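Local atomic coordinates of sniffer CG10964-PA (Drosophila melanogaster, PDB entry 1SNY), a protein that probably reduces carbonyl compounds with NADPH, as a Rossmann-fold member of the short-chain dehydrogenase/reductase family. Residues G176-N181 with S192-N197. Sequence-based numbering, arbitrary orientation.
With NAP (NADP nicotinamide-adenine-dinucleotide phosphate), chain B.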
ATOM      1  N   GLY A 176       0.110  -7.768   6.393  1.00 23.22           N
ATOM      2  CA  GLY A 176       0.505  -7.064   5.191  1.00 23.18           C
ATOM      3  C   GLY A 176       0.862  -8.070   4.113  1.00 22.27           C
ATOM      4  O   GLY A 176       1.153  -7.703   2.981  1.00 20.81           O
ATOM      5  N   SER A 177       0.851  -9.350   4.476  1.00 21.86           N
ATOM      6  CA  SER A 177       1.164 -10.404   3.514  1.00 23.08           C
ATOM      7  C   SER A 177      -0.085 -10.667   2.687  1.00 21.77           C
ATOM      8  O   SER A 177      -1.031 -11.285   3.170  1.00 26.14           O
ATOM      9  CB  SER A 177       1.569 -11.690   4.237  1.00 23.51           C
ATOM     10  OG  SER A 177       1.703 -12.746   3.308  1.00 28.20           O
ATOM     11  N   ILE A 178      -0.092 -10.202   1.443  1.00 22.48           N
ATOM     12  CA  ILE A 178      -1.260 -10.380   0.593  1.00 22.84           C
ATOM     13  C   ILE A 178      -1.492 -11.856   0.291  1.00 25.72           C
ATOM     14  O   ILE A 178      -2.620 -12.350   0.384  1.00 25.58           O
ATOM     15  CB  ILE A 178      -1.117  -9.588  -0.719  1.00 22.20           C
ATOM     16  CG1 ILE A 178      -0.877  -8.104  -0.406  1.00 23.49           C
ATOM     17  CG2 ILE A 178      -2.395  -9.724  -1.551  1.00 23.31           C
ATOM     18  CD1 ILE A 178      -0.645  -7.234  -1.636  1.00 18.90           C
ATOM     19  N   GLN A 179      -0.424 -12.565  -0.056  1.00 27.92           N
ATOM     20  CA  GLN A 179      -0.553 -13.984  -0.352  1.00 28.78           C
ATOM     21  C   GLN A 179      -1.163 -14.742   0.824  1.00 29.80           C
ATOM     22  O   GLN A 179      -1.931 -15.687   0.625  1.00 30.56           O
ATOM     23  CB  GLN A 179       0.806 -14.594  -0.697  1.00 29.72           C
ATOM     24  CG  GLN A 179       0.727 -16.102  -0.969  1.00 34.08           C
ATOM     25  CD  GLN A 179       2.054 -16.701  -1.383  1.00 34.05           C
ATOM     26  OE1 GLN A 179       2.576 -16.408  -2.459  1.00 38.42           O
ATOM     27  NE2 GLN A 179       2.611 -17.549  -0.524  1.00 37.08           N
ATOM     28  N   GLY A 180      -0.828 -14.331   2.047  1.00 27.75           N
ATOM     29  CA  GLY A 180      -1.342 -15.009   3.221  1.00 29.39           C
ATOM     30  C   GLY A 180      -2.650 -14.498   3.799  1.00 31.26           C
ATOM     31  O   GLY A 180      -3.139 -15.022   4.802  1.00 32.79           O
ATOM     32  N   ASN A 181      -3.225 -13.474   3.180  1.00 29.24           N
ATOM     33  CA  ASN A 181      -4.482 -12.920   3.661  1.00 29.93           C
ATOM     34  C   ASN A 181      -5.674 -13.782   3.248  1.00 30.28           C
ATOM     35  O   ASN A 181      -6.114 -13.745   2.099  1.00 31.43           O
ATOM     36  CB  ASN A 181      -4.667 -11.498   3.125  1.00 27.69           C
ATOM     37  CG  ASN A 181      -6.030 -10.928   3.457  1.00 28.48           C
ATOM     38  OD1 ASN A 181      -6.757 -11.472   4.290  1.00 28.77           O
ATOM     39  ND2 ASN A 181      -6.383  -9.819   2.814  1.00 25.83           N
ATOM     40  N   SER A 192      -1.772  -0.299   4.390  1.00 14.23           N
ATOM     41  CA  SER A 192      -0.611   0.458   4.823  1.00 15.38           C
ATOM     42  C   SER A 192       0.628  -0.383   5.024  1.00 13.74           C
ATOM     43  O   SER A 192       1.730   0.072   4.756  1.00 14.49           O
ATOM     44  CB  SER A 192      -0.903   1.230   6.128  1.00 15.36           C
ATOM     45  OG  SER A 192      -0.971   0.370   7.264  1.00 16.51           O
ATOM     46  N   LYS A 193       0.456  -1.612   5.499  1.00 15.84           N
ATOM     47  CA  LYS A 193       1.613  -2.479   5.721  1.00 15.34           C
ATOM     48  C   LYS A 193       2.079  -3.109   4.407  1.00 15.20           C
ATOM     49  O   LYS A 193       3.272  -3.315   4.219  1.00 17.38           O
ATOM     50  CB  LYS A 193       1.282  -3.546   6.778  1.00 13.93           C
ATOM     51  CG  LYS A 193       1.053  -2.981   8.181  1.00 15.72           C
ATOM     52  CD  LYS A 193       2.276  -2.214   8.706  1.00 15.72           C
ATOM     53  CE  LYS A 193       2.218  -2.070  10.227  1.00 17.91           C
ATOM     54  NZ  LYS A 193       3.430  -1.403  10.783  1.00 19.07           N
ATOM     55  N   SER A 194       1.154  -3.420   3.498  1.00 14.77           N
ATOM     56  CA  SER A 194       1.574  -3.954   2.203  1.00 15.21           C
ATOM     57  C   SER A 194       2.273  -2.820   1.468  1.00 14.98           C
ATOM     58  O   SER A 194       3.215  -3.042   0.717  1.00 16.03           O
ATOM     59  CB  SER A 194       0.381  -4.466   1.367  1.00 10.31           C
ATOM     60  OG  SER A 194      -0.179  -5.615   1.957  1.00 17.57           O
ATOM     61  N   ALA A 195       1.813  -1.586   1.683  1.00 14.23           N
ATOM     62  CA  ALA A 195       2.452  -0.447   1.041  1.00 13.04           C
ATOM     63  C   ALA A 195       3.853  -0.240   1.625  1.00 12.60           C
ATOM     64  O   ALA A 195       4.787   0.088   0.898  1.00 14.68           O
ATOM     65  CB  ALA A 195       1.600   0.831   1.240  1.00 14.56           C
ATOM     66  N   LEU A 196       3.990  -0.403   2.940  1.00 14.74           N
ATOM     67  CA  LEU A 196       5.287  -0.254   3.601  1.00 15.44           C
ATOM     68  C   LEU A 196       6.241  -1.293   3.017  1.00 15.29           C
ATOM     69  O   LEU A 196       7.398  -1.004   2.757  1.00 13.93           O
ATOM     70  CB  LEU A 196       5.153  -0.480   5.107  1.00 15.53           C
ATOM     71  CG  LEU A 196       6.428  -0.380   5.949  1.00 17.08           C
ATOM     72  CD1 LEU A 196       7.009   1.028   5.843  1.00 18.40           C
ATOM     73  CD2 LEU A 196       6.112  -0.751   7.391  1.00 16.56           C
ATOM     74  N   ASN A 197       5.739  -2.506   2.805  1.00 17.60           N
ATOM     75  CA  ASN A 197       6.578  -3.560   2.232  1.00 15.97           C
ATOM     76  C   ASN A 197       7.108  -3.184   0.851  1.00 15.36           C
ATOM     77  O   ASN A 197       8.284  -3.406   0.555  1.00 16.67           O
ATOM     78  CB  ASN A 197       5.806  -4.875   2.144  1.00 18.13           C
ATOM     79  CG  ASN A 197       5.652  -5.550   3.497  1.00 19.63           C
ATOM     80  OD1 ASN A 197       6.304  -5.170   4.474  1.00 18.25           O
ATOM     81  ND2 ASN A 197       4.791  -6.563   3.558  1.00 21.43           N
TER
HETATM   82  PA  NAP B 400       1.354   0.225  20.235  1.00 34.06           P
HETATM   83  O1A NAP B 400       0.120   0.825  19.915  1.00 36.40           O
HETATM   84  O2A NAP B 400       1.703  -0.418  21.560  1.00 36.32           O
HETATM   85  O5B NAP B 400       2.541   1.264  19.973  1.00 35.73           O
HETATM   86  C5B NAP B 400       2.506   2.105  18.790  1.00 35.49           C
HETATM   87  C4B NAP B 400       3.683   3.088  19.085  1.00 34.84           C
HETATM   88  O4B NAP B 400       3.761   4.016  17.906  1.00 33.30           O
HETATM   89  C3B NAP B 400       3.457   4.054  20.291  1.00 35.05           C
HETATM   90  O3B NAP B 400       4.742   4.265  20.898  1.00 35.69           O
HETATM   91  C2B NAP B 400       2.872   5.285  19.632  1.00 34.43           C
HETATM   92  O2B NAP B 400       2.956   6.500  20.363  1.00 35.80           O
HETATM   93  C1B NAP B 400       3.669   5.361  18.310  1.00 32.59           C
HETATM   94  N9A NAP B 400       2.960   6.222  17.379  1.00 30.85           N
HETATM   95  C8A NAP B 400       1.729   6.113  16.761  1.00 31.11           C
HETATM   96  N7A NAP B 400       1.427   7.138  15.973  1.00 27.18           N
HETATM   97  C5A NAP B 400       2.534   7.965  16.089  1.00 28.11           C
HETATM   98  C6A NAP B 400       2.801   9.210  15.491  1.00 27.78           C
HETATM   99  N6A NAP B 400       2.001   9.901  14.640  1.00 29.95           N
HETATM  100  N1A NAP B 400       4.033   9.815  15.804  1.00 29.72           N
HETATM  101  C2A NAP B 400       4.947   9.198  16.675  1.00 28.49           C
HETATM  102  N3A NAP B 400       4.705   7.973  17.280  1.00 27.91           N
HETATM  103  C4A NAP B 400       3.486   7.397  16.955  1.00 28.80           C
HETATM  104  O3  NAP B 400       1.666  -0.895  19.165  1.00 33.79           O
HETATM  105  PN  NAP B 400       2.840  -1.933  18.996  1.00 35.82           P
HETATM  106  O1N NAP B 400       2.325  -3.309  19.094  1.00 34.15           O
HETATM  107  O2N NAP B 400       3.892  -1.541  19.973  1.00 33.07           O
HETATM  108  O5D NAP B 400       3.274  -1.694  17.492  1.00 34.68           O
HETATM  109  C5D NAP B 400       4.694  -1.530  17.153  1.00 34.55           C
HETATM  110  C4D NAP B 400       4.852  -1.766  15.661  1.00 33.92           C
HETATM  111  O4D NAP B 400       4.722  -3.183  15.375  1.00 33.91           O
HETATM  112  C3D NAP B 400       3.795  -1.069  14.744  1.00 33.76           C
HETATM  113  O3D NAP B 400       4.423  -0.536  13.553  1.00 33.50           O
HETATM  114  C2D NAP B 400       2.806  -2.191  14.465  1.00 33.37           C
HETATM  115  O2D NAP B 400       2.028  -1.981  13.307  1.00 31.55           O
HETATM  116  C1D NAP B 400       3.694  -3.371  14.347  1.00 33.88           C
HETATM  117  N1N NAP B 400       3.117  -4.694  14.672  1.00 33.27           N
HETATM  118  C2N NAP B 400       2.586  -5.074  15.947  1.00 34.79           C
HETATM  119  C3N NAP B 400       2.079  -6.377  16.073  1.00 35.43           C
HETATM  120  C7N NAP B 400       1.500  -6.839  17.418  1.00 36.64           C
HETATM  121  O7N NAP B 400       1.078  -7.980  17.461  1.00 36.09           O
HETATM  122  N7N NAP B 400       1.468  -6.042  18.451  1.00 34.88           N
HETATM  123  C4N NAP B 400       2.090  -7.319  14.947  1.00 36.38           C
HETATM  124  C5N NAP B 400       2.629  -6.883  13.712  1.00 34.79           C
HETATM  125  C6N NAP B 400       3.147  -5.571  13.556  1.00 35.24           C
HETATM  126  P2B NAP B 400       1.778   7.020  21.383  1.00 38.77           P
HETATM  127  O1X NAP B 400       1.981   6.236  22.683  1.00 35.96           O
HETATM  128  O2X NAP B 400       2.118   8.469  21.494  1.00 35.62           O
HETATM  129  O3X NAP B 400       0.440   6.698  20.734  1.00 35.63           O
HETATM  130  O   HOH W   1       3.244  -7.265   1.265  1.00 24.87           O
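Gly-176 lies against helix 187-207, its CA 4.4 Å from that of Ser-194. Glycine suits the place, since a CB would run into CB of Lys-193. The lysine side chain starts here and leads away to the cofactor: CB packs on CA of Gly-176 at 3.9 Å, the chain bends at chi2 (-59°) and then runs nearly extended, CE comes 3.1 Å from O2D of the NADP ribose, and NZ reaches O3D at 3.1 Å and, more weakly, O2D, while also bonding O of Met-171. On the next residue of the helix, the short side chain of Ser-194 (OG beside the backbone N, chi1 -68°) puts a donor directly at O of Gly-176, 2.7 Å from OG and 32° from the carbonyl plane; CG1 of Ile-178 packs its apolar branch 3.5 Å from this OG. A water gives the same carbonyl a second hydrogen bond and accepts from ND2 of Asn-197, whose OD1 is held by Ser-172 and Ser-216. Without the hydroxyl, as in an alanine at Ser-194, the buried carbonyl would probably be left to the water, and the loop less firmly tied to the helix. Glycine thus lets serine and water bind the loop carbonyl beside Lys-193, which with Tyr-189 forms the family's Tyr-x-x-x-Lys motif.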